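Local atomic coordinates of 1,3-alpha-isomaltosidase (Kribbella flavida DSM 17836, PDB entry 5X3I), a protein that hydrolyses the alpha-1,3-glucosidic linkages of a cyclic tetrasaccharide formed from starch, yielding isomaltose inside the cell. Residues T320-A325 and H383-K388; P441-S444 and T448-W451; S546-G551 and H671-L676; E702-W707 and S733-L738. The protein carries 1 engineered substitution. All blocks are in the same frame, centred on the assembly; numbering follows the deposited sequence.

Contact 1: residues T320-A325 and H383-K388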
loop_
_atom_site.group_PDB
_atom_site.type_symbol
_atom_site.label_atom_id
_atom_site.label_comp_id
_atom_site.label_asym_id
_atom_site.label_seq_id
_atom_site.Cartn_x
_atom_site.Cartn_y
_atom_site.Cartn_z
ATOM N N THR A 320 -11.558 -22.706 17.718
ATOM C CA THR A 320 -12.942 -22.348 17.439
ATOM C C THR A 320 -13.254 -22.527 15.951
ATOM O O THR A 320 -14.305 -23.051 15.611
ATOM C CB THR A 320 -13.274 -20.912 17.900
ATOM O OG1 THR A 320 -13.138 -20.834 19.323
ATOM C CG2 THR A 320 -14.707 -20.554 17.533
ATOM N N HIS A 321 -12.330 -22.125 15.077
ATOM C CA HIS A 321 -12.464 -22.391 13.645
ATOM C C HIS A 321 -12.717 -23.876 13.404
ATOM O O HIS A 321 -13.617 -24.248 12.655
ATOM C CB HIS A 321 -11.206 -21.965 12.875
ATOM C CG HIS A 321 -11.334 -20.648 12.170
ATOM N ND1 HIS A 321 -11.903 -20.523 10.921
ATOM C CD2 HIS A 321 -10.950 -19.400 12.534
ATOM C CE1 HIS A 321 -11.871 -19.254 10.549
ATOM N NE2 HIS A 321 -11.297 -18.553 11.510
ATOM N N ARG A 322 -11.900 -24.717 14.036
ATOM C CA ARG A 322 -12.031 -26.163 13.889
ATOM C C ARG A 322 -13.384 -26.656 14.398
ATOM O O ARG A 322 -14.062 -27.405 13.724
ATOM C CB ARG A 322 -10.914 -26.897 14.644
ATOM C CG ARG A 322 -11.105 -28.417 14.678
ATOM C CD ARG A 322 -10.362 -29.065 15.844
ATOM N NE ARG A 322 -10.820 -28.565 17.133
ATOM C CZ ARG A 322 -10.132 -28.696 18.261
ATOM N NH1 ARG A 322 -8.954 -29.316 18.254
ATOM N NH2 ARG A 322 -10.615 -28.211 19.395
ATOM N N ASP A 323 -13.767 -26.228 15.592
ATOM C CA ASP A 323 -14.980 -26.746 16.209
ATOM C C ASP A 323 -16.240 -26.290 15.474
ATOM O O ASP A 323 -17.238 -26.997 15.472
ATOM C CB ASP A 323 -15.033 -26.352 17.684
ATOM C CG ASP A 323 -13.922 -27.001 18.493
ATOM O OD1 ASP A 323 -13.398 -28.038 18.061
ATOM O OD2 ASP A 323 -13.557 -26.460 19.542
ATOM N N LEU A 324 -16.182 -25.132 14.814
ATOM C CA LEU A 324 -17.324 -24.657 14.034
ATOM C C LEU A 324 -17.241 -25.115 12.580
ATOM O O LEU A 324 -18.067 -24.746 11.762
ATOM C CB LEU A 324 -17.441 -23.131 14.108
ATOM C CG LEU A 324 -17.679 -22.537 15.500
ATOM C CD1 LEU A 324 -17.738 -21.001 15.470
ATOM C CD2 LEU A 324 -18.953 -23.092 16.096
ATOM N N ALA A 325 -16.230 -25.921 12.272
ATOM C CA ALA A 325 -16.044 -26.470 10.938
ATOM C C ALA A 325 -15.978 -25.377 9.857
ATOM O O ALA A 325 -16.526 -25.539 8.774
ATOM C CB ALA A 325 -17.149 -27.473 10.620
ATOM N N HIS A 383 0.377 -26.704 11.753
ATOM C CA HIS A 383 0.822 -27.372 10.538
ATOM C C HIS A 383 0.153 -28.745 10.389
ATOM O O HIS A 383 -0.254 -29.120 9.291
ATOM C CB HIS A 383 2.345 -27.513 10.518
ATOM C CG HIS A 383 3.068 -26.252 10.141
ATOM N ND1 HIS A 383 4.437 -26.128 10.219
ATOM C CD2 HIS A 383 2.610 -25.064 9.684
ATOM C CE1 HIS A 383 4.795 -24.920 9.817
ATOM N NE2 HIS A 383 3.705 -24.252 9.487
ATOM N N ALA A 384 0.012 -29.462 11.503
ATOM C CA ALA A 384 -0.636 -30.775 11.492
ATOM C C ALA A 384 -2.081 -30.662 10.999
ATOM O O ALA A 384 -2.580 -31.553 10.323
ATOM C CB ALA A 384 -0.590 -31.416 12.884
ATOM N N ARG A 385 -2.729 -29.543 11.306
ATOM C CA ARG A 385 -4.082 -29.300 10.830
ATOM C C ARG A 385 -4.106 -28.672 9.435
ATOM O O ARG A 385 -5.166 -28.343 8.927
ATOM C CB ARG A 385 -4.844 -28.399 11.800
ATOM C CG ARG A 385 -4.853 -28.898 13.223
ATOM C CD ARG A 385 -5.656 -27.976 14.097
ATOM N NE ARG A 385 -5.509 -28.297 15.509
ATOM C CZ ARG A 385 -6.136 -27.656 16.491
ATOM N NH1 ARG A 385 -6.966 -26.660 16.223
ATOM N NH2 ARG A 385 -5.944 -28.020 17.741
ATOM N N GLY A 386 -2.939 -28.478 8.835
ATOM C CA GLY A 386 -2.854 -27.899 7.504
ATOM C C GLY A 386 -2.965 -26.379 7.479
ATOM O O GLY A 386 -3.260 -25.791 6.454
ATOM N N ILE A 387 -2.709 -25.745 8.611
ATOM C CA ILE A 387 -2.777 -24.290 8.719
ATOM C C ILE A 387 -1.378 -23.681 8.724
ATOM O O ILE A 387 -0.529 -24.094 9.513
ATOM C CB ILE A 387 -3.521 -23.870 9.998
ATOM C CG1 ILE A 387 -4.916 -24.502 10.039
ATOM C CG2 ILE A 387 -3.603 -22.352 10.099
ATOM C CD1 ILE A 387 -5.647 -24.309 11.357
ATOM N N LYS A 388 -1.137 -22.735 7.818
ATOM C CA LYS A 388 0.129 -21.992 7.753
ATOM C C LYS A 388 0.205 -20.840 8.760
ATOM O O LYS A 388 -0.811 -20.324 9.216
ATOM C CB LYS A 388 0.365 -21.460 6.337
ATOM C CG LYS A 388 0.287 -22.531 5.255
ATOM C CD LYS A 388 1.273 -23.673 5.517
ATOM C CE LYS A 388 1.190 -24.722 4.407
ATOM N NZ LYS A 388 2.323 -25.668 4.476
#

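Contact 2: residues P441-S444 and T448-W451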
loop_
_atom_site.group_PDB
_atom_site.type_symbol
_atom_site.label_atom_id
_atom_site.label_comp_id
_atom_site.label_asym_id
_atom_site.label_seq_id
_atom_site.Cartn_x
_atom_site.Cartn_y
_atom_site.Cartn_z
ATOM N N PRO A 441 16.185 0.070 8.247
ATOM C CA PRO A 441 17.318 -0.663 7.673
ATOM C C PRO A 441 17.433 -0.338 6.191
ATOM O O PRO A 441 16.417 -0.193 5.524
ATOM C CB PRO A 441 16.947 -2.135 7.898
ATOM C CG PRO A 441 15.466 -2.144 7.913
ATOM C CD PRO A 441 15.041 -0.808 8.528
ATOM N N ASP A 442 18.637 -0.256 5.658
ATOM C CA ASP A 442 18.706 0.143 4.276
ATOM C C ASP A 442 18.680 -1.123 3.447
ATOM O O ASP A 442 19.707 -1.720 3.162
ATOM C CB ASP A 442 20.002 0.939 4.060
ATOM C CG ASP A 442 20.142 1.513 2.668
ATOM O OD1 ASP A 442 19.403 1.135 1.749
ATOM O OD2 ASP A 442 21.045 2.349 2.501
ATOM N N LEU A 443 17.515 -1.391 2.885
ATOM C CA LEU A 443 17.246 -2.678 2.258
ATOM C C LEU A 443 17.526 -2.547 0.774
ATOM O O LEU A 443 17.293 -3.469 0.007
ATOM C CB LEU A 443 15.809 -3.143 2.534
ATOM C CG LEU A 443 15.512 -3.453 4.012
ATOM C CD1 LEU A 443 14.045 -3.720 4.236
ATOM C CD2 LEU A 443 16.365 -4.621 4.537
ATOM N N SER A 444 18.024 -1.375 0.383
ATOM C CA SER A 444 18.394 -1.144 -1.007
ATOM C C SER A 444 19.617 -1.949 -1.440
ATOM O O SER A 444 19.869 -2.073 -2.628
ATOM C CB SER A 444 18.659 0.345 -1.263
ATOM O OG SER A 444 19.965 0.719 -0.871
ATOM N N THR A 448 22.824 -5.448 3.657
ATOM C CA THR A 448 21.912 -5.084 4.726
ATOM C C THR A 448 20.618 -5.906 4.681
ATOM O O THR A 448 20.076 -6.236 5.724
ATOM C CB THR A 448 21.619 -3.591 4.696
ATOM O OG1 THR A 448 22.842 -2.889 4.923
ATOM C CG2 THR A 448 20.634 -3.202 5.778
ATOM N N ARG A 449 20.130 -6.240 3.489
ATOM C CA ARG A 449 19.027 -7.185 3.392
ATOM C C ARG A 449 19.426 -8.484 4.119
ATOM O O ARG A 449 18.654 -8.987 4.922
ATOM C CB ARG A 449 18.628 -7.462 1.935
ATOM C CG ARG A 449 17.941 -6.264 1.231
ATOM C CD ARG A 449 17.218 -6.651 -0.043
ATOM N NE ARG A 449 18.108 -7.145 -1.090
ATOM C CZ ARG A 449 18.692 -6.386 -2.015
ATOM N NH1 ARG A 449 18.497 -5.063 -2.025
ATOM N NH2 ARG A 449 19.484 -6.947 -2.922
ATOM N N ASP A 450 20.646 -8.961 3.877
ATOM C CA ASP A 450 21.196 -10.128 4.580
ATOM C C ASP A 450 21.199 -9.945 6.097
ATOM O O ASP A 450 20.680 -10.784 6.821
ATOM C CB ASP A 450 22.631 -10.431 4.134
ATOM C CG ASP A 450 22.716 -10.969 2.722
ATOM O OD1 ASP A 450 21.684 -11.219 2.085
ATOM O OD2 ASP A 450 23.845 -11.148 2.251
ATOM N N TRP A 451 21.814 -8.856 6.552
ATOM C CA TRP A 451 21.957 -8.576 7.979
ATOM C C TRP A 451 20.614 -8.476 8.694
ATOM O O TRP A 451 20.418 -9.074 9.743
ATOM C CB TRP A 451 22.750 -7.282 8.189
ATOM C CG TRP A 451 23.100 -7.015 9.621
ATOM C CD1 TRP A 451 24.145 -7.546 10.319
ATOM C CD2 TRP A 451 22.415 -6.150 10.525
ATOM N NE1 TRP A 451 24.150 -7.068 11.599
ATOM C CE2 TRP A 451 23.097 -6.210 11.755
ATOM C CE3 TRP A 451 21.290 -5.333 10.419
ATOM C CZ2 TRP A 451 22.695 -5.481 12.862
ATOM C CZ3 TRP A 451 20.891 -4.607 11.525
ATOM C CH2 TRP A 451 21.593 -4.683 12.728
HETATM O O HOH W 1 19.154 -4.090 -4.828
#

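Contact 3: residues S546-G551 and H671-L676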
loop_
_atom_site.group_PDB
_atom_site.type_symbol
_atom_site.label_atom_id
_atom_site.label_comp_id
_atom_site.label_asym_id
_atom_site.label_seq_id
_atom_site.Cartn_x
_atom_site.Cartn_y
_atom_site.Cartn_z
ATOM N N SER A 546 -14.634 0.800 -2.355
ATOM C CA SER A 546 -13.276 1.267 -2.620
ATOM C C SER A 546 -12.314 0.081 -2.731
ATOM O O SER A 546 -11.407 0.069 -3.565
ATOM C CB SER A 546 -12.799 2.215 -1.523
ATOM O OG SER A 546 -13.521 3.433 -1.543
ATOM N N SER A 547 -12.540 -0.925 -1.900
ATOM C CA SER A 547 -11.642 -2.070 -1.861
ATOM C C SER A 547 -11.724 -2.906 -3.137
ATOM O O SER A 547 -10.704 -3.312 -3.669
ATOM C CB SER A 547 -11.940 -2.917 -0.630
ATOM O OG SER A 547 -11.615 -2.201 0.549
ATOM N N VAL A 548 -12.932 -3.144 -3.638
ATOM C CA VAL A 548 -13.090 -3.814 -4.926
ATOM C C VAL A 548 -12.326 -3.069 -6.034
ATOM O O VAL A 548 -11.652 -3.683 -6.853
ATOM C CB VAL A 548 -14.574 -3.941 -5.320
ATOM C CG1 VAL A 548 -14.709 -4.444 -6.746
ATOM C CG2 VAL A 548 -15.302 -4.860 -4.343
ATOM N N THR A 549 -12.420 -1.741 -6.029
ATOM C CA THR A 549 -11.748 -0.918 -7.039
ATOM C C THR A 549 -10.239 -1.030 -6.916
ATOM O O THR A 549 -9.531 -1.089 -7.915
ATOM C CB THR A 549 -12.164 0.560 -6.922
ATOM O OG1 THR A 549 -13.585 0.654 -7.033
ATOM C CG2 THR A 549 -11.510 1.400 -8.028
ATOM N N ALA A 550 -9.764 -1.079 -5.676
ATOM C CA ALA A 550 -8.348 -1.254 -5.393
ATOM C C ALA A 550 -7.823 -2.550 -6.017
ATOM O O ALA A 550 -6.819 -2.543 -6.708
ATOM C CB ALA A 550 -8.108 -1.248 -3.886
ATOM N N GLY A 551 -8.525 -3.655 -5.770
ATOM C CA GLY A 551 -8.174 -4.935 -6.367
ATOM C C GLY A 551 -8.135 -4.912 -7.885
ATOM O O GLY A 551 -7.183 -5.381 -8.490
ATOM N N HIS A 671 -20.587 -0.710 -15.386
ATOM C CA HIS A 671 -20.566 -1.698 -14.308
ATOM C C HIS A 671 -19.139 -1.958 -13.830
ATOM O O HIS A 671 -18.615 -3.051 -14.012
ATOM C CB HIS A 671 -21.215 -2.996 -14.780
ATOM C CG HIS A 671 -22.517 -2.780 -15.475
ATOM N ND1 HIS A 671 -23.705 -2.641 -14.797
ATOM C CD2 HIS A 671 -22.812 -2.632 -16.787
ATOM C CE1 HIS A 671 -24.680 -2.434 -15.661
ATOM N NE2 HIS A 671 -24.166 -2.424 -16.875
ATOM N N PRO A 672 -18.512 -0.936 -13.232
ATOM C CA PRO A 672 -17.090 -0.942 -12.888
ATOM C C PRO A 672 -16.719 -1.906 -11.757
ATOM O O PRO A 672 -15.541 -2.171 -11.577
ATOM C CB PRO A 672 -16.834 0.511 -12.472
ATOM C CG PRO A 672 -18.130 0.951 -11.910
ATOM C CD PRO A 672 -19.180 0.291 -12.759
ATOM N N TYR A 673 -17.692 -2.376 -10.989
ATOM C CA TYR A 673 -17.412 -3.278 -9.872
ATOM C C TYR A 673 -17.478 -4.769 -10.232
ATOM O O TYR A 673 -17.133 -5.624 -9.408
ATOM C CB TYR A 673 -18.361 -2.976 -8.722
ATOM C CG TYR A 673 -18.171 -1.588 -8.154
ATOM C CD1 TYR A 673 -17.080 -1.289 -7.348
ATOM C CD2 TYR A 673 -19.081 -0.577 -8.423
ATOM C CE1 TYR A 673 -16.907 -0.029 -6.824
ATOM C CE2 TYR A 673 -18.916 0.692 -7.908
ATOM C CZ TYR A 673 -17.827 0.965 -7.110
ATOM O OH TYR A 673 -17.660 2.230 -6.593
ATOM N N GLN A 674 -17.924 -5.067 -11.451
ATOM C CA GLN A 674 -17.936 -6.426 -11.982
ATOM C C GLN A 674 -16.564 -6.848 -12.444
ATOM O O GLN A 674 -15.773 -6.022 -12.878
ATOM C CB GLN A 674 -18.895 -6.557 -13.168
ATOM C CG GLN A 674 -20.336 -6.375 -12.841
ATOM C CD GLN A 674 -21.229 -6.626 -14.034
ATOM O OE1 GLN A 674 -22.442 -6.511 -13.932
ATOM N NE2 GLN A 674 -20.634 -6.976 -15.162
ATOM N N TYR A 675 -16.285 -8.138 -12.373
ATOM C CA TYR A 675 -15.031 -8.652 -12.894
ATOM C C TYR A 675 -15.105 -10.135 -13.189
ATOM O O TYR A 675 -15.969 -10.842 -12.680
ATOM C CB TYR A 675 -13.888 -8.378 -11.913
ATOM C CG TYR A 675 -14.085 -8.994 -10.552
ATOM C CD1 TYR A 675 -14.827 -8.343 -9.577
ATOM C CD2 TYR A 675 -13.520 -10.228 -10.234
ATOM C CE1 TYR A 675 -15.006 -8.896 -8.333
ATOM C CE2 TYR A 675 -13.688 -10.785 -8.995
ATOM C CZ TYR A 675 -14.437 -10.126 -8.051
ATOM O OH TYR A 675 -14.617 -10.687 -6.817
ATOM N N LEU A 676 -14.177 -10.603 -14.006
ATOM C CA LEU A 676 -14.007 -12.021 -14.226
ATOM C C LEU A 676 -12.956 -12.529 -13.245
ATOM O O LEU A 676 -11.898 -11.915 -13.107
ATOM C CB LEU A 676 -13.580 -12.308 -15.663
ATOM C CG LEU A 676 -14.594 -11.933 -16.745
ATOM C CD1 LEU A 676 -13.918 -11.904 -18.094
ATOM C CD2 LEU A 676 -15.744 -12.924 -16.749
HETATM O O HOH W 2 -14.339 0.170 -9.603
HETATM O O HOH W 3 -14.727 3.044 -5.856
#

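Contact 4: residues E702-W707 and S733-L738. With SO4 (sulfate ion), chain K.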
loop_
_atom_site.group_PDB
_atom_site.type_symbol
_atom_site.label_atom_id
_atom_site.label_comp_id
_atom_site.label_asym_id
_atom_site.label_seq_id
_atom_site.Cartn_x
_atom_site.Cartn_y
_atom_site.Cartn_z
ATOM N N GLU A 702 -21.835 -17.146 -23.955
ATOM C CA GLU A 702 -22.927 -17.879 -23.318
ATOM C C GLU A 702 -22.663 -18.126 -21.839
ATOM O O GLU A 702 -21.563 -18.497 -21.455
ATOM C CB GLU A 702 -23.165 -19.209 -24.028
ATOM C CG GLU A 702 -23.501 -19.071 -25.500
ATOM C CD GLU A 702 -24.423 -20.169 -25.981
ATOM O OE1 GLU A 702 -25.531 -20.296 -25.418
ATOM O OE2 GLU A 702 -24.039 -20.907 -26.913
ATOM N N TRP A 703 -23.690 -17.944 -21.018
ATOM C CA TRP A 703 -23.512 -17.935 -19.579
ATOM C C TRP A 703 -24.452 -18.867 -18.830
ATOM O O TRP A 703 -25.567 -19.151 -19.268
ATOM C CB TRP A 703 -23.687 -16.513 -19.050
ATOM C CG TRP A 703 -22.691 -15.567 -19.619
ATOM C CD1 TRP A 703 -22.848 -14.773 -20.717
ATOM C CD2 TRP A 703 -21.368 -15.321 -19.134
ATOM N NE1 TRP A 703 -21.709 -14.048 -20.944
ATOM C CE2 TRP A 703 -20.784 -14.365 -19.985
ATOM C CE3 TRP A 703 -20.619 -15.818 -18.062
ATOM C CZ2 TRP A 703 -19.491 -13.895 -19.798
ATOM C CZ3 TRP A 703 -19.338 -15.350 -17.879
ATOM C CH2 TRP A 703 -18.785 -14.397 -18.741
ATOM N N ILE A 704 -23.981 -19.319 -17.677
ATOM C CA ILE A 704 -24.766 -20.143 -16.780
ATOM C C ILE A 704 -24.749 -19.562 -15.378
ATOM O O ILE A 704 -23.686 -19.211 -14.862
ATOM C CB ILE A 704 -24.240 -21.583 -16.770
ATOM C CG1 ILE A 704 -24.790 -22.325 -17.988
ATOM C CG2 ILE A 704 -24.621 -22.295 -15.478
ATOM C CD1 ILE A 704 -24.114 -23.619 -18.268
ATOM N N ASP A 705 -25.928 -19.428 -14.779
ATOM C CA ASP A 705 -26.039 -19.010 -13.393
ATOM C C ASP A 705 -25.552 -20.165 -12.518
ATOM O O ASP A 705 -26.132 -21.244 -12.544
ATOM C CB ASP A 705 -27.493 -18.638 -13.076
ATOM C CG ASP A 705 -27.688 -18.113 -11.664
ATOM O OD1 ASP A 705 -26.851 -18.373 -10.775
ATOM O OD2 ASP A 705 -28.707 -17.433 -11.434
ATOM N N VAL A 706 -24.533 -19.924 -11.695
ATOM C CA VAL A 706 -23.866 -21.037 -11.017
ATOM C C VAL A 706 -24.705 -21.597 -9.881
ATOM O O VAL A 706 -24.480 -22.717 -9.448
ATOM C CB VAL A 706 -22.483 -20.644 -10.447
ATOM C CG1 VAL A 706 -21.576 -20.121 -11.547
ATOM C CG2 VAL A 706 -22.635 -19.640 -9.330
ATOM N N TRP A 707 -25.647 -20.810 -9.383
ATOM C CA TRP A 707 -26.481 -21.256 -8.287
ATOM C C TRP A 707 -27.632 -22.158 -8.730
ATOM O O TRP A 707 -28.036 -23.046 -7.999
ATOM C CB TRP A 707 -27.021 -20.054 -7.521
ATOM C CG TRP A 707 -25.943 -19.111 -7.127
ATOM C CD1 TRP A 707 -25.813 -17.810 -7.508
ATOM C CD2 TRP A 707 -24.812 -19.403 -6.304
ATOM N NE1 TRP A 707 -24.681 -17.269 -6.962
ATOM C CE2 TRP A 707 -24.047 -18.225 -6.216
ATOM C CE3 TRP A 707 -24.375 -20.546 -5.624
ATOM C CZ2 TRP A 707 -22.873 -18.153 -5.482
ATOM C CZ3 TRP A 707 -23.207 -20.473 -4.893
ATOM C CH2 TRP A 707 -22.469 -19.285 -4.824
ATOM N N SER A 733 -19.338 -23.129 -21.790
ATOM C CA SER A 733 -18.483 -24.187 -22.292
ATOM C C SER A 733 -17.651 -24.855 -21.197
ATOM O O SER A 733 -17.287 -26.011 -21.324
ATOM C CB SER A 733 -17.563 -23.645 -23.382
ATOM O OG SER A 733 -16.857 -22.511 -22.928
ATOM N N ARG A 734 -17.296 -24.110 -20.157
ATOM C CA ARG A 734 -16.540 -24.679 -19.046
ATOM C C ARG A 734 -17.370 -25.039 -17.811
ATOM O O ARG A 734 -16.809 -25.431 -16.788
ATOM C CB ARG A 734 -15.403 -23.735 -18.665
ATOM C CG ARG A 734 -14.586 -23.285 -19.868
ATOM C CD ARG A 734 -14.017 -24.433 -20.671
ATOM N NE ARG A 734 -12.799 -24.969 -20.076
ATOM C CZ ARG A 734 -11.946 -25.767 -20.712
ATOM N NH1 ARG A 734 -12.172 -26.112 -21.973
ATOM N NH2 ARG A 734 -10.863 -26.214 -20.087
ATOM N N TRP A 735 -18.687 -24.870 -17.876
ATOM C CA TRP A 735 -19.540 -25.166 -16.727
ATOM C C TRP A 735 -19.435 -26.627 -16.276
ATOM O O TRP A 735 -19.642 -26.936 -15.110
ATOM C CB TRP A 735 -20.991 -24.829 -17.043
ATOM C CG TRP A 735 -21.996 -25.256 -16.010
ATOM C CD1 TRP A 735 -23.058 -26.083 -16.206
ATOM C CD2 TRP A 735 -22.044 -24.868 -14.632
ATOM N NE1 TRP A 735 -23.765 -26.234 -15.046
ATOM C CE2 TRP A 735 -23.162 -25.502 -14.061
ATOM C CE3 TRP A 735 -21.246 -24.054 -13.825
ATOM C CZ2 TRP A 735 -23.508 -25.344 -12.723
ATOM C CZ3 TRP A 735 -21.590 -23.898 -12.499
ATOM C CH2 TRP A 735 -22.711 -24.539 -11.962
ATOM N N SER A 736 -19.102 -27.510 -17.207
ATOM C CA SER A 736 -18.891 -28.909 -16.879
ATOM C C SER A 736 -17.784 -29.039 -15.830
ATOM O O SER A 736 -17.875 -29.862 -14.933
ATOM C CB SER A 736 -18.543 -29.710 -18.134
ATOM O OG SER A 736 -18.213 -31.046 -17.801
ATOM N N GLU A 737 -16.757 -28.203 -15.930
ATOM C CA GLU A 737 -15.650 -28.246 -14.981
ATOM C C GLU A 737 -15.992 -27.584 -13.643
ATOM O O GLU A 737 -15.493 -28.006 -12.611
ATOM C CB GLU A 737 -14.401 -27.586 -15.575
ATOM C CG GLU A 737 -14.029 -28.073 -16.963
ATOM C CD GLU A 737 -12.679 -27.560 -17.445
ATOM O OE1 GLU A 737 -12.108 -26.649 -16.812
ATOM O OE2 GLU A 737 -12.181 -28.075 -18.463
ATOM N N LEU A 738 -16.800 -26.529 -13.659
ATOM C CA LEU A 738 -17.080 -25.786 -12.426
ATOM C C LEU A 738 -18.268 -26.285 -11.617
ATOM O O LEU A 738 -18.396 -25.964 -10.440
ATOM C CB LEU A 738 -17.317 -24.302 -12.742
ATOM C CG LEU A 738 -16.143 -23.321 -12.845
ATOM C CD1 LEU A 738 -15.238 -23.417 -11.619
ATOM C CD2 LEU A 738 -15.352 -23.508 -14.122
HETATM S S SO4 K . -18.943 -19.936 -24.199
HETATM O O1 SO4 K . -19.841 -21.025 -24.564
HETATM O O2 SO4 K . -18.087 -20.398 -23.117
HETATM O O3 SO4 K . -18.126 -19.552 -25.345
HETATM O O4 SO4 K . -19.719 -18.778 -23.765
#

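Contact 1: residues T320-A325 and H383-K388
R322 and R385 meet at the C-terminal ends of two successive outer helices of the TIM barrel, 311-323 and 375-384, each closed by a Schellman motif with A325 or G386 at positive phi. The R322 guanidinium lies flat on R385, planes 26° and centres 4.5 Å apart. R322 NH1 sits over one face of the R385 group, 3.3 Å from R385 NH2; both are donors, so the pair shares no hydrogen bond, and the stacking and nearby carboxylates probably make the approach tolerable. R385 reaches across with an extended chain, whereas R322 bends at chi3 (60°), which turns its NE back to D323. That salt bridge, R322 NE to D323 OD1 at 2.8 Å, meets the carboxylate from above its plane. R385 forms salt bridges with E381 (from NE) and D319 (from NH1), which probably offset the like charges; D319 also forms a long, weak ion pair with R322. A leucine in place of R385 would probably leave E381 without its mate and R322 without the flat group it lies on. Just 96 Å² is buried here. Nearby, H321 meets W611 of helix 610-617 edge-to-face, and K388 opens strand 388-393, its backbone pairing with G329 and V331.

Contact 2: residues P441-S444 and T448-W451
T448 and R449, in the first turn of helix 446-454, close tightly on the backbone of D442 and L443. T448 CG2 lies 3.1 Å from D442 O; with CG2 anti to the backbone N, OG1 (chi1 -63°) is turned to the other side, where it bonds H418 ND1. The aliphatic part of R449 runs over the L443 carbonyl, with R449 CG 3.1 Å from L443 O. A bend at chi3 then brings the guanidinium round, and R449 NH1 donates to L443 O at 2.8 Å and 161°, the oxygen lying in the guanidinium plane. The looser side is beyond this bond: one water accepts from R449 NH1 at 3.0 Å and probably bridges to S444 O, and glycerol and sulfate, both probably from the crystallisation liquor, lie about 4 Å from the arginine side chain. R449 NH2 is held by Q446. A methionine at R449 would probably leave L443 O without its charged donor. D442 OD1 takes both S444 N (3.2 Å) and S444 OG (2.7 Å) from the same face of its plane. This is an Asx turn leading into a TIM-barrel helix, the L443 side chain about 12 Å from that of the engineered A471, the position inferred to carry the nucleophile.

Contact 3: residues S546-G551 and H671-L676
V548 and Y673 supply the apolar part of this contact. The methyl V548 CG1 comes up to the edge of the tyrosine ring, close to the ring plane, and stands 4.0 Å from Y673 CD1. The same methyl is 3.8 Å from Y673 O, so it touches both the ring edge and the backbone carbonyl. Its placement follows from chi1 of 171°, which sets CG1 anti to the backbone N and sends it away from the helix toward the tyrosine. The two side chains cross at a slant, and neither ring face is used by the valine.

T549 contributes a polar atom without bonding directly to the other segment. T549 OG1 lies 3.4 Å from Y673 CE1, approaching the ring obliquely, and it is also hydrogen-bonded to R545 O one turn earlier in its own helix.

The interface thus joins two domains: helix 541-556, an outer helix of the TIM barrel between strands 531-533 and 562-565, and the turn that leads into strand 675-677 of the C-terminal antiparallel sheet. H671 to Q674 form a type I beta turn, though its closing bond is weak, and this places Y673 against the helix. Next along the chain, Y675 turns the edge of its ring to Y673 O, while its hydroxyl bonds to F588 O.

Water completes the polar linkage. One molecule lies 2.7 Å from T549 OG1 and donates to P672 O at 3.3 Å. Another joins T549 OG1, at 2.9 Å, to Y673 OH, at 3.1 Å.

Contact 4: residues E702-W707 and S733-L738
I704 and W735 cross at about a right angle, the isoleucine standing over one face of the indole. I704 CG2 forms a CH-pi contact with the five-membered ring of W735, 3.8 Å from its centroid and 12° off the ring normal. I704 CD1 lies above the same face at the rim, 3.4 Å from W735 CD1, a snug approach. The indole can lie beneath both methyls because W735 CG is anti to its backbone N (chi1 172°), which carries the ring away from its helix and over the strand.

V706 meets the far end of the same indole at a slant. Its CG1 is 3.9 Å from W735 CZ3, and V706 O comes obliquely to W735 CH2 at 3.6 Å. The other methyl, V706 CG2, lies over the centre of the W707 ring, so this valine packs against two indoles at once.

These residues join strand 703-705 of the C-terminal antiparallel sheet, next to the outermost strand 711-712, to the last helix of the chain, 735-742. Strand 703-705 pairs with 728-731, and the helix follows that neighbour almost directly, folding back so that W735 covers I704 while W703 points away. F742 also touches V706 and W735.

Polar contacts lie at both ends of segment 702-707. D705 OD1 accepts from W707 N at 3.1 Å, an Asx turn where the strand stops. At the other end a sulfate, probably from the crystallisation liquor, spans the segments: E702 N donates to its O4 at 2.7 Å and S733 N to its O2 at 3.3 Å. Within 733-738, R734 NH2 and E737 OE2 form a salt bridge by charge alone.

From the N terminus the four contacts follow in series, none nested in or crossing another. Contact 1 closes 57 intervening residues, which include strand 330-333, and joins two outer helices of the TIM barrel. Contact 2 closes a three-residue gap within the same barrel domain, about 21 Å from contact 1 at the nearest atoms. Contact 3 spans 119 residues and ties barrel helix 541-556 to the C-terminal domain. Contact 4 closes 25 residues inside that domain, holding the last helix against its sheet. Contacts 3 and 4 reach the same sheet and touch directly, L676 CD2 lying 3.9 Å from W703 CH2, while contact 2 lies across the chain's centre from contact 3.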